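Local structure of microcin B17-processing protein McbD (Escherichia coli str. K-12 substr. MG1655, 6GRH) at residues Ala11-Met16 with Ser30-Tyr35; Met26-Gln31 with Leu48-Gly53; Arg61-Asn66 with Val352-Ile357. The protein is needed to process the inactive microcin B17 precursor McbA into the active peptide, as a YcaO-family member assembled with McbB and McbC. The protein carries 1 engineered substitution. One frame throughout, in Å; residues are numbered along the deposited sequence.

Contact 1. Residues Ala11-Met16 with Ser30-Tyr35; sequences AWPATM and SQIWDY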
loop_
_atom_site.group_PDB
_atom_site.type_symbol
_atom_site.label_atom_id
_atom_site.label_comp_id
_atom_site.label_asym_id
_atom_site.label_seq_id
_atom_site.Cartn_x
_atom_site.Cartn_y
_atom_site.Cartn_z
ATOM N N ALA E 11 -21.825 -2.084 22.819
ATOM C CA ALA E 11 -21.658 -3.022 23.905
ATOM C C ALA E 11 -20.232 -2.985 24.456
ATOM O O ALA E 11 -20.034 -3.311 25.630
ATOM C CB ALA E 11 -21.978 -4.444 23.441
ATOM N N TRP E 12 -19.261 -2.624 23.604
ATOM C CA TRP E 12 -17.835 -2.734 23.906
ATOM C C TRP E 12 -17.273 -1.418 24.500
ATOM O O TRP E 12 -17.859 -0.354 24.343
ATOM C CB TRP E 12 -17.077 -3.226 22.628
ATOM C CG TRP E 12 -17.699 -4.522 22.202
ATOM C CD1 TRP E 12 -18.597 -4.712 21.195
ATOM C CD2 TRP E 12 -17.616 -5.762 22.894
ATOM N NE1 TRP E 12 -19.037 -6.012 21.184
ATOM C CE2 TRP E 12 -18.460 -6.679 22.221
ATOM C CE3 TRP E 12 -16.874 -6.206 24.001
ATOM C CZ2 TRP E 12 -18.588 -8.007 22.617
ATOM C CZ3 TRP E 12 -17.001 -7.530 24.395
ATOM C CH2 TRP E 12 -17.862 -8.420 23.702
ATOM N N PRO E 13 -16.163 -1.494 25.214
ATOM C CA PRO E 13 -15.671 -0.317 25.921
ATOM C C PRO E 13 -15.106 0.741 25.002
ATOM O O PRO E 13 -14.749 0.455 23.846
ATOM C CB PRO E 13 -14.576 -0.875 26.818
ATOM C CG PRO E 13 -14.145 -2.095 26.131
ATOM C CD PRO E 13 -15.348 -2.681 25.511
ATOM N N ALA E 14 -14.961 1.939 25.554
ATOM C CA ALA E 14 -14.489 3.080 24.794
ATOM C C ALA E 14 -13.188 2.863 24.039
ATOM O O ALA E 14 -13.100 3.184 22.863
ATOM C CB ALA E 14 -14.369 4.316 25.690
ATOM N N THR E 15 -12.166 2.378 24.726
ATOM C CA THR E 15 -10.847 2.301 24.139
ATOM C C THR E 15 -10.104 1.099 24.678
ATOM O O THR E 15 -10.098 0.860 25.885
ATOM C CB THR E 15 -9.996 3.566 24.451
ATOM O OG1 THR E 15 -9.609 3.572 25.831
ATOM C CG2 THR E 15 -10.740 4.835 24.148
ATOM N N MET E 16 -9.507 0.329 23.781
ATOM C CA MET E 16 -8.409 -0.530 24.172
ATOM C C MET E 16 -7.143 -0.058 23.481
ATOM O O MET E 16 -7.170 0.370 22.319
ATOM C CB MET E 16 -8.625 -1.985 23.825
ATOM C CG MET E 16 -7.443 -2.808 24.330
ATOM S SD MET E 16 -7.716 -4.556 24.229
ATOM C CE MET E 16 -6.211 -5.086 25.024
ATOM N N SER E 30 -1.013 -3.015 28.556
ATOM C CA SER E 30 -2.250 -2.861 27.775
ATOM C C SER E 30 -3.343 -2.388 28.702
ATOM O O SER E 30 -3.407 -2.813 29.842
ATOM C CB SER E 30 -2.673 -4.175 27.112
ATOM O OG SER E 30 -1.713 -4.605 26.154
ATOM N N GLN E 31 -4.221 -1.525 28.191
ATOM C CA GLN E 31 -5.207 -0.896 29.036
ATOM C C GLN E 31 -6.534 -0.724 28.290
ATOM O O GLN E 31 -6.541 -0.448 27.092
ATOM C CB GLN E 31 -4.666 0.451 29.506
ATOM C CG GLN E 31 -5.570 1.189 30.470
ATOM C CD GLN E 31 -4.901 2.394 31.116
ATOM O OE1 GLN E 31 -4.569 2.359 32.285
ATOM N NE2 GLN E 31 -4.706 3.446 30.357
ATOM N N ILE E 32 -7.633 -0.939 29.008
ATOM C CA ILE E 32 -8.963 -0.641 28.534
ATOM C C ILE E 32 -9.558 0.485 29.375
ATOM O O ILE E 32 -9.545 0.412 30.591
ATOM C CB ILE E 32 -9.849 -1.894 28.553
ATOM C CG1 ILE E 32 -9.337 -2.853 27.472
ATOM C CG2 ILE E 32 -11.319 -1.541 28.329
ATOM C CD1 ILE E 32 -9.928 -4.227 27.491
ATOM N N TRP E 33 -10.056 1.531 28.721
ATOM C CA TRP E 33 -10.729 2.643 29.389
ATOM C C TRP E 33 -12.196 2.595 28.955
ATOM O O TRP E 33 -12.501 2.347 27.786
ATOM C CB TRP E 33 -10.052 3.984 29.054
ATOM C CG TRP E 33 -10.755 5.246 29.573
ATOM C CD1 TRP E 33 -10.691 5.753 30.836
ATOM C CD2 TRP E 33 -11.600 6.150 28.826
ATOM N NE1 TRP E 33 -11.451 6.896 30.931
ATOM C CE2 TRP E 33 -12.008 7.172 29.713
ATOM C CE3 TRP E 33 -12.031 6.202 27.502
ATOM C CZ2 TRP E 33 -12.850 8.223 29.322
ATOM C CZ3 TRP E 33 -12.875 7.250 27.106
ATOM C CH2 TRP E 33 -13.270 8.247 28.018
ATOM N N ASP E 34 -13.094 2.782 29.924
ATOM C CA ASP E 34 -14.525 2.734 29.685
ATOM C C ASP E 34 -15.199 3.803 30.557
ATOM O O ASP E 34 -16.038 3.480 31.383
ATOM C CB ASP E 34 -15.056 1.322 30.000
ATOM C CG ASP E 34 -16.365 0.986 29.279
ATOM O OD1 ASP E 34 -16.741 1.716 28.321
ATOM O OD2 ASP E 34 -17.019 -0.034 29.676
ATOM N N TYR E 35 -14.832 5.068 30.346
ATOM C CA TYR E 35 -15.443 6.208 31.047
ATOM C C TYR E 35 -15.274 5.949 32.552
ATOM O O TYR E 35 -14.203 5.506 32.959
ATOM C CB TYR E 35 -16.916 6.397 30.627
ATOM C CG TYR E 35 -17.089 6.471 29.128
ATOM C CD1 TYR E 35 -16.787 7.641 28.436
ATOM C CD2 TYR E 35 -17.543 5.370 28.406
ATOM C CE1 TYR E 35 -16.929 7.706 27.051
ATOM C CE2 TYR E 35 -17.694 5.419 27.033
ATOM C CZ TYR E 35 -17.383 6.584 26.362
ATOM O OH TYR E 35 -17.524 6.622 25.010
#

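Contact 2. Residues Met26-Gln31 with Leu48-Gly53; sequences MPTFSQ and LKSIQG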
loop_
_atom_site.group_PDB
_atom_site.type_symbol
_atom_site.label_atom_id
_atom_site.label_comp_id
_atom_site.label_asym_id
_atom_site.label_seq_id
_atom_site.Cartn_x
_atom_site.Cartn_y
_atom_site.Cartn_z
ATOM N N MET E 26 11.361 -4.139 28.328
ATOM C CA MET E 26 10.378 -3.817 29.350
ATOM C C MET E 26 9.099 -4.581 29.028
ATOM O O MET E 26 8.872 -4.945 27.869
ATOM C CB MET E 26 10.143 -2.318 29.476
ATOM C CG MET E 26 11.246 -1.591 30.277
ATOM S SD MET E 26 11.269 -1.999 32.044
ATOM C CE MET E 26 12.456 -0.838 32.747
ATOM N N PRO E 27 8.272 -4.857 30.051
ATOM C CA PRO E 27 6.991 -5.524 29.794
ATOM C C PRO E 27 6.069 -4.637 28.966
ATOM O O PRO E 27 6.211 -3.436 28.965
ATOM C CB PRO E 27 6.405 -5.782 31.183
ATOM C CG PRO E 27 7.271 -5.097 32.162
ATOM C CD PRO E 27 8.525 -4.633 31.485
ATOM N N THR E 28 5.175 -5.270 28.231
ATOM C CA THR E 28 4.142 -4.592 27.504
ATOM C C THR E 28 3.033 -4.289 28.495
ATOM O O THR E 28 2.728 -5.121 29.349
ATOM C CB THR E 28 3.613 -5.498 26.377
ATOM O OG1 THR E 28 4.641 -5.675 25.401
ATOM C CG2 THR E 28 2.373 -4.915 25.677
ATOM N N PHE E 29 2.406 -3.123 28.319
ATOM C CA PHE E 29 1.313 -2.659 29.128
ATOM C C PHE E 29 0.128 -2.435 28.207
ATOM O O PHE E 29 0.262 -1.749 27.179
ATOM C CB PHE E 29 1.719 -1.348 29.777
ATOM C CG PHE E 29 0.642 -0.722 30.626
ATOM C CD1 PHE E 29 0.435 -1.131 31.955
ATOM C CD2 PHE E 29 -0.167 0.295 30.110
ATOM C CE1 PHE E 29 -0.562 -0.543 32.732
ATOM C CE2 PHE E 29 -1.147 0.899 30.892
ATOM C CZ PHE E 29 -1.344 0.483 32.203
ATOM N N SER E 30 -1.013 -3.015 28.556
ATOM C CA SER E 30 -2.250 -2.861 27.775
ATOM C C SER E 30 -3.343 -2.388 28.702
ATOM O O SER E 30 -3.407 -2.813 29.842
ATOM C CB SER E 30 -2.673 -4.175 27.112
ATOM O OG SER E 30 -1.713 -4.605 26.154
ATOM N N GLN E 31 -4.221 -1.525 28.191
ATOM C CA GLN E 31 -5.207 -0.896 29.036
ATOM C C GLN E 31 -6.534 -0.724 28.290
ATOM O O GLN E 31 -6.541 -0.448 27.092
ATOM C CB GLN E 31 -4.666 0.451 29.506
ATOM C CG GLN E 31 -5.570 1.189 30.470
ATOM C CD GLN E 31 -4.901 2.394 31.116
ATOM O OE1 GLN E 31 -4.569 2.359 32.285
ATOM N NE2 GLN E 31 -4.706 3.446 30.357
ATOM N N LEU E 48 1.229 -10.741 24.346
ATOM C CA LEU E 48 -0.080 -11.383 24.232
ATOM C C LEU E 48 -0.770 -11.586 25.596
ATOM O O LEU E 48 -1.960 -11.322 25.705
ATOM C CB LEU E 48 0.009 -12.697 23.458
ATOM C CG LEU E 48 -1.312 -13.474 23.250
ATOM C CD1 LEU E 48 -2.301 -12.681 22.406
ATOM C CD2 LEU E 48 -1.073 -14.873 22.661
ATOM N N LYS E 49 -0.029 -12.045 26.614
ATOM C CA LYS E 49 -0.554 -12.137 27.990
ATOM C C LYS E 49 -1.038 -10.781 28.502
ATOM O O LYS E 49 -2.023 -10.718 29.229
ATOM C CB LYS E 49 0.480 -12.711 28.969
ATOM C CG LYS E 49 0.724 -14.197 28.745
ATOM C CD LYS E 49 1.919 -14.725 29.549
ATOM N N SER E 50 -0.353 -9.696 28.123
ATOM C CA SER E 50 -0.779 -8.355 28.538
ATOM C C SER E 50 -2.118 -7.956 27.875
ATOM O O SER E 50 -2.992 -7.369 28.526
ATOM C CB SER E 50 0.295 -7.326 28.209
ATOM O OG SER E 50 -0.217 -6.007 28.207
ATOM N N ILE E 51 -2.266 -8.307 26.603
ATOM C CA ILE E 51 -3.473 -8.061 25.858
ATOM C C ILE E 51 -4.607 -8.909 26.432
ATOM O O ILE E 51 -5.694 -8.403 26.671
ATOM C CB ILE E 51 -3.300 -8.367 24.349
ATOM C CG1 ILE E 51 -2.217 -7.461 23.732
ATOM C CG2 ILE E 51 -4.629 -8.239 23.628
ATOM C CD1 ILE E 51 -1.817 -7.861 22.329
ATOM N N GLN E 52 -4.336 -10.198 26.617
ATOM C CA GLN E 52 -5.316 -11.133 27.183
ATOM C C GLN E 52 -5.742 -10.737 28.590
ATOM O O GLN E 52 -6.921 -10.823 28.911
ATOM C CB GLN E 52 -4.812 -12.577 27.185
ATOM C CG GLN E 52 -4.761 -13.173 25.799
ATOM C CD GLN E 52 -3.994 -14.479 25.731
ATOM O OE1 GLN E 52 -3.098 -14.704 26.541
ATOM N NE2 GLN E 52 -4.315 -15.324 24.737
ATOM N N GLY E 53 -4.774 -10.301 29.392
ATOM C CA GLY E 53 -4.992 -9.866 30.745
ATOM C C GLY E 53 -5.836 -8.610 30.833
ATOM O O GLY E 53 -6.687 -8.521 31.714
#

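Contact 3. Residues Arg61-Asn66 with Val352-Ile357; sequences RRHFFN and VWYTKI. With EDO (1,2-ethanediol), chain Q.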
loop_
_atom_site.group_PDB
_atom_site.type_symbol
_atom_site.label_atom_id
_atom_site.label_comp_id
_atom_site.label_asym_id
_atom_site.label_seq_id
_atom_site.Cartn_x
_atom_site.Cartn_y
_atom_site.Cartn_z
ATOM N N ARG E 61 -14.095 -7.056 35.952
ATOM C CA ARG E 61 -14.548 -5.871 36.663
ATOM C C ARG E 61 -15.894 -5.370 36.194
ATOM O O ARG E 61 -16.725 -4.959 37.019
ATOM C CB ARG E 61 -13.489 -4.769 36.602
ATOM C CG ARG E 61 -12.209 -5.231 37.296
ATOM C CD ARG E 61 -11.637 -4.215 38.260
ATOM N NE ARG E 61 -11.137 -3.097 37.499
ATOM C CZ ARG E 61 -9.858 -2.810 37.280
ATOM N NH1 ARG E 61 -8.861 -3.542 37.783
ATOM N NH2 ARG E 61 -9.577 -1.736 36.570
ATOM N N ARG E 62 -16.140 -5.433 34.892
ATOM C CA ARG E 62 -17.449 -5.067 34.385
ATOM C C ARG E 62 -18.542 -5.976 34.951
ATOM O O ARG E 62 -19.629 -5.506 35.323
ATOM C CB ARG E 62 -17.495 -5.072 32.860
ATOM C CG ARG E 62 -18.838 -4.588 32.330
ATOM C CD ARG E 62 -18.843 -4.543 30.808
ATOM N NE ARG E 62 -18.691 -5.867 30.182
ATOM C CZ ARG E 62 -18.882 -6.110 28.881
ATOM N NH1 ARG E 62 -19.227 -5.148 28.011
ATOM N NH2 ARG E 62 -18.763 -7.326 28.440
ATOM N N HIS E 63 -18.255 -7.265 35.038
ATOM C CA HIS E 63 -19.236 -8.193 35.569
ATOM C C HIS E 63 -19.640 -7.881 37.039
ATOM O O HIS E 63 -20.829 -7.730 37.362
ATOM C CB HIS E 63 -18.720 -9.622 35.491
ATOM C CG HIS E 63 -19.704 -10.623 36.000
ATOM N ND1 HIS E 63 -20.798 -11.029 35.264
ATOM C CD2 HIS E 63 -19.754 -11.305 37.169
ATOM C CE1 HIS E 63 -21.468 -11.936 35.956
ATOM N NE2 HIS E 63 -20.856 -12.123 37.115
ATOM N N PHE E 64 -18.632 -7.806 37.898
ATOM C CA PHE E 64 -18.839 -7.645 39.346
ATOM C C PHE E 64 -19.312 -6.239 39.711
ATOM O O PHE E 64 -20.167 -6.099 40.595
ATOM C CB PHE E 64 -17.595 -8.075 40.128
ATOM C CG PHE E 64 -17.358 -9.549 40.070
ATOM C CD1 PHE E 64 -18.128 -10.409 40.854
ATOM C CD2 PHE E 64 -16.396 -10.101 39.232
ATOM C CE1 PHE E 64 -17.924 -11.782 40.805
ATOM C CE2 PHE E 64 -16.199 -11.473 39.180
ATOM C CZ PHE E 64 -16.974 -12.311 39.959
ATOM N N PHE E 65 -18.833 -5.224 38.997
ATOM C CA PHE E 65 -19.257 -3.821 39.241
ATOM C C PHE E 65 -20.576 -3.413 38.582
ATOM O O PHE E 65 -21.325 -2.591 39.131
ATOM C CB PHE E 65 -18.158 -2.827 38.809
ATOM C CG PHE E 65 -17.046 -2.669 39.802
ATOM C CD1 PHE E 65 -16.008 -3.598 39.880
ATOM C CD2 PHE E 65 -17.032 -1.581 40.664
ATOM C CE1 PHE E 65 -14.991 -3.445 40.799
ATOM C CE2 PHE E 65 -16.021 -1.438 41.609
ATOM C CZ PHE E 65 -15.009 -2.363 41.678
ATOM N N ASN E 66 -20.875 -3.949 37.404
ATOM C CA ASN E 66 -21.925 -3.332 36.566
ATOM C C ASN E 66 -23.044 -4.250 36.166
ATOM O O ASN E 66 -24.046 -3.737 35.625
ATOM C CB ASN E 66 -21.368 -2.830 35.236
ATOM C CG ASN E 66 -20.293 -1.781 35.365
ATOM O OD1 ASN E 66 -19.465 -1.682 34.460
ATOM N ND2 ASN E 66 -20.286 -0.998 36.434
ATOM N N VAL E 352 -17.360 -18.016 28.245
ATOM C CA VAL E 352 -16.457 -17.329 29.166
ATOM C C VAL E 352 -17.082 -17.423 30.560
ATOM O O VAL E 352 -18.313 -17.504 30.682
ATOM C CB VAL E 352 -16.159 -15.889 28.744
ATOM C CG1 VAL E 352 -15.526 -15.865 27.337
ATOM C CG2 VAL E 352 -17.397 -14.948 28.821
ATOM N N TRP E 353 -16.213 -17.389 31.583
ATOM C CA TRP E 353 -16.532 -17.731 32.971
ATOM C C TRP E 353 -16.111 -16.615 33.900
ATOM O O TRP E 353 -14.999 -16.065 33.764
ATOM C CB TRP E 353 -15.805 -19.003 33.357
ATOM C CG TRP E 353 -16.342 -20.143 32.578
ATOM C CD1 TRP E 353 -15.936 -20.557 31.347
ATOM C CD2 TRP E 353 -17.450 -20.955 32.935
ATOM N NE1 TRP E 353 -16.717 -21.594 30.925
ATOM C CE2 TRP E 353 -17.664 -21.852 31.877
ATOM C CE3 TRP E 353 -18.295 -21.010 34.057
ATOM C CZ2 TRP E 353 -18.663 -22.819 31.911
ATOM C CZ3 TRP E 353 -19.302 -21.975 34.087
ATOM C CH2 TRP E 353 -19.461 -22.873 33.030
ATOM N N TYR E 354 -16.997 -16.279 34.826
ATOM C CA TYR E 354 -16.699 -15.358 35.916
ATOM C C TYR E 354 -16.832 -16.178 37.184
ATOM O O TYR E 354 -17.818 -16.937 37.330
ATOM C CB TYR E 354 -17.697 -14.206 35.955
ATOM C CG TYR E 354 -17.956 -13.556 34.628
ATOM C CD1 TYR E 354 -18.899 -14.075 33.751
ATOM C CD2 TYR E 354 -17.275 -12.402 34.251
ATOM C CE1 TYR E 354 -19.152 -13.460 32.512
ATOM C CE2 TYR E 354 -17.506 -11.785 33.029
ATOM C CZ TYR E 354 -18.454 -12.302 32.170
ATOM O OH TYR E 354 -18.694 -11.678 30.963
ATOM N N THR E 355 -15.855 -16.068 38.076
ATOM C CA THR E 355 -15.907 -16.807 39.332
ATOM C C THR E 355 -15.438 -15.926 40.473
ATOM O O THR E 355 -14.612 -15.034 40.270
ATOM C CB THR E 355 -15.002 -18.062 39.330
ATOM O OG1 THR E 355 -13.709 -17.703 38.848
ATOM C CG2 THR E 355 -15.582 -19.164 38.467
ATOM N N LYS E 356 -15.930 -16.224 41.676
ATOM C CA LYS E 356 -15.373 -15.660 42.908
ATOM C C LYS E 356 -15.399 -16.728 43.990
ATOM O O LYS E 356 -16.440 -17.351 44.245
ATOM C CB LYS E 356 -16.146 -14.424 43.375
ATOM C CG LYS E 356 -15.553 -13.705 44.607
ATOM C CD LYS E 356 -16.524 -12.646 45.093
ATOM C CE LYS E 356 -16.128 -11.923 46.380
ATOM N NZ LYS E 356 -15.057 -10.925 46.134
ATOM N N ILE E 357 -14.236 -16.948 44.589
ATOM C CA ILE E 357 -14.107 -17.845 45.702
ATOM C C ILE E 357 -14.282 -17.050 46.978
ATOM O O ILE E 357 -13.575 -16.063 47.192
ATOM C CB ILE E 357 -12.786 -18.642 45.655
ATOM C CG1 ILE E 357 -12.877 -19.606 44.473
ATOM C CG2 ILE E 357 -12.595 -19.396 46.968
ATOM C CD1 ILE E 357 -11.724 -20.536 44.281
HETATM C C1 EDO Q . -15.553 -23.460 26.413
HETATM O O1 EDO Q . -15.300 -22.060 26.576
HETATM C C2 EDO Q . -16.368 -23.967 27.600
HETATM O O2 EDO Q . -16.009 -23.291 28.813
HETATM O O HOH W 1 -18.331 -8.359 31.601
#

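Contact 1. Residues Ala11-Met16 with Ser30-Tyr35
Trp-33 meets Ala-14 and Thr-15 with the benzene side of its indole: CG stands anti to the backbone N (chi1 174°), and chi2 near 80° turns CE3 and CZ3 to them. The methyl of Ala-14 comes in obliquely, its CB 3.5 Å from Trp-33 CE3, and the same CB makes an off-centre CH-pi contact 4.2 Å from the centroid of the Tyr-35 ring. Thr-15, modelled in two conformers, has in one of them its CG2 at the indole edge. The setting is a beta hairpin of strands 15-18 and 28-33, in which Ala-14 and Thr-15 both face Trp-33 as a classic beta bulge. Thr-15 N donates a hydrogen bond to Trp-33 O (3.1 Å), and Trp-33 N returns one of 2.9 Å to Thr-15 O. On the other face, in one of two conformers, the extended Met-16 chain crosses its non-hydrogen-bonded partner Ile-32, Met-16 CG 3.7 Å from Ile-32 CG1, while Pro-13 CG rests 3.6 Å from Ile-32 CG2. Ala-14 N hydrogen-bonds to Asp-34 OD1 (3.3 Å), 51° above the carboxylate plane. That oxygen also salt-bridges Arg-37, and Asp-34 OD2 is hydrogen-bonded to the Tyr-58 hydroxyl.

Contact 2. Residues Met26-Gln31 with Leu48-Gly53
Ser-30 and Ser-50 meet where strand 28-31 runs almost parallel to helix 48-53, the two axes 19° apart in direction and 7.3 Å from each other at closest approach. Both serines direct their CB toward the opposite segment. Ser-30 OG lies beside its own backbone N (chi1 -64°), whereas Ser-50 OG stands anti to its N (chi1 162°), and from these positions the two hydroxyls join in a hydrogen bond of 2.9 Å, Ser-30 OG donating to Ser-50 OG. The small side chains allow close CB-to-carbonyl contacts around this bond: Ser-30 CB is 3.5 Å from the helix carbonyl Ser-50 O, and Ser-50 CB is 3.5 Å from the strand carbonyl Thr-28 O. Thr-28 adds its methyl, CG2 lying 3.8 Å from Ser-50 OG, while its hydroxyl turns to other company, Lys-21 and Thr-47. Ile-51 contributes the near branch of its side chain, with CG1 3.8 Å from Ser-30 OG. Phe-29, pointing away from helix 48-53, packs on helix 251-275. Because Ser-50 OG is also hydrogen-bonded to Ala-43 O, on the adjacent strand 41-45, a short hydrogen-bond chain runs from Ser-30 through Ser-50 to a sheet carbonyl. The hydroxyl of Ser-50 therefore ties the helix to two neighbouring strands, and it finds polar partners for itself within a buried interface.

Contact 3. Residues Arg61-Asn66 with Val352-Ile357
His-63 and Tyr-354 stack where helix 47-66 packs on strand 350-358, a member of a larger antiparallel sheet in the YcaO region of the chain. The aromatic contact is an offset stack with centroids 4.0 Å apart and planes inclined by only 13°. Each ring places an atom over the middle of the other: Tyr-354 CG above the imidazole, His-63 ND1 above the phenol. The neighbouring methylenes join in, His-63 CB lying 3.4 Å from Tyr-354 CD2 and Tyr-354 CB making a CH-pi contact over the imidazole face. The rims are held from the sheet, His-63 NE2 by the hydroxyl of Tyr-341 and Tyr-354 OH by Glu-345, both on strand 339-347.

Phe-64 supplies van der Waals packing. Its CE2 lies 4.5 Å from Tyr-354 CB and its CE1 4.1 Å from Lys-356 CB, while CZ touches the backbone carbonyl Thr-355 O at 3.6 Å; the amine of Lys-356 leads off to the carbonyls of Cys-149 and Asp-147.

One water bridges the segments: it accepts from Arg-62 NE at 2.9 Å, in the guanidinium plane, and donates a weak bond of 3.4 Å to Tyr-354 OH. Beside the strand lies a 1,2-ethanediol, probably from the crystallisation liquor, also hydrogen-bonded to Leu-351 O, Gly-155 O and Glu-19 of a McbB chain. Its O2 accepts from Trp-353 NE1 in the indole plane, 2.8 Å away, with an N-H...O angle of 161°.

Overall arrangement
Contacts 1 and 2 are two sides of one strand, 28-33: in the first it pairs with strand 15-18, in the second it meets the start of helix 47-66, and Ser-30 and Gln-31 belong to both. Their centres are about 14 Å apart, and they touch where Met-16 CE lies 3.7 Å from Ile-51 O. Contact 3 takes up the far end of the same helix, its centre about 20 Å from that of contact 2 and about 16 Å from that of contact 1, whose segments it touches at Ala-11 O and Arg-62 NH1 (3.1 Å). The hairpin thus lies along the helix from Ile-51 to Tyr-58 and Phe-59, the last turns meet the large sheet, and McbB packs against residues of all three contacts.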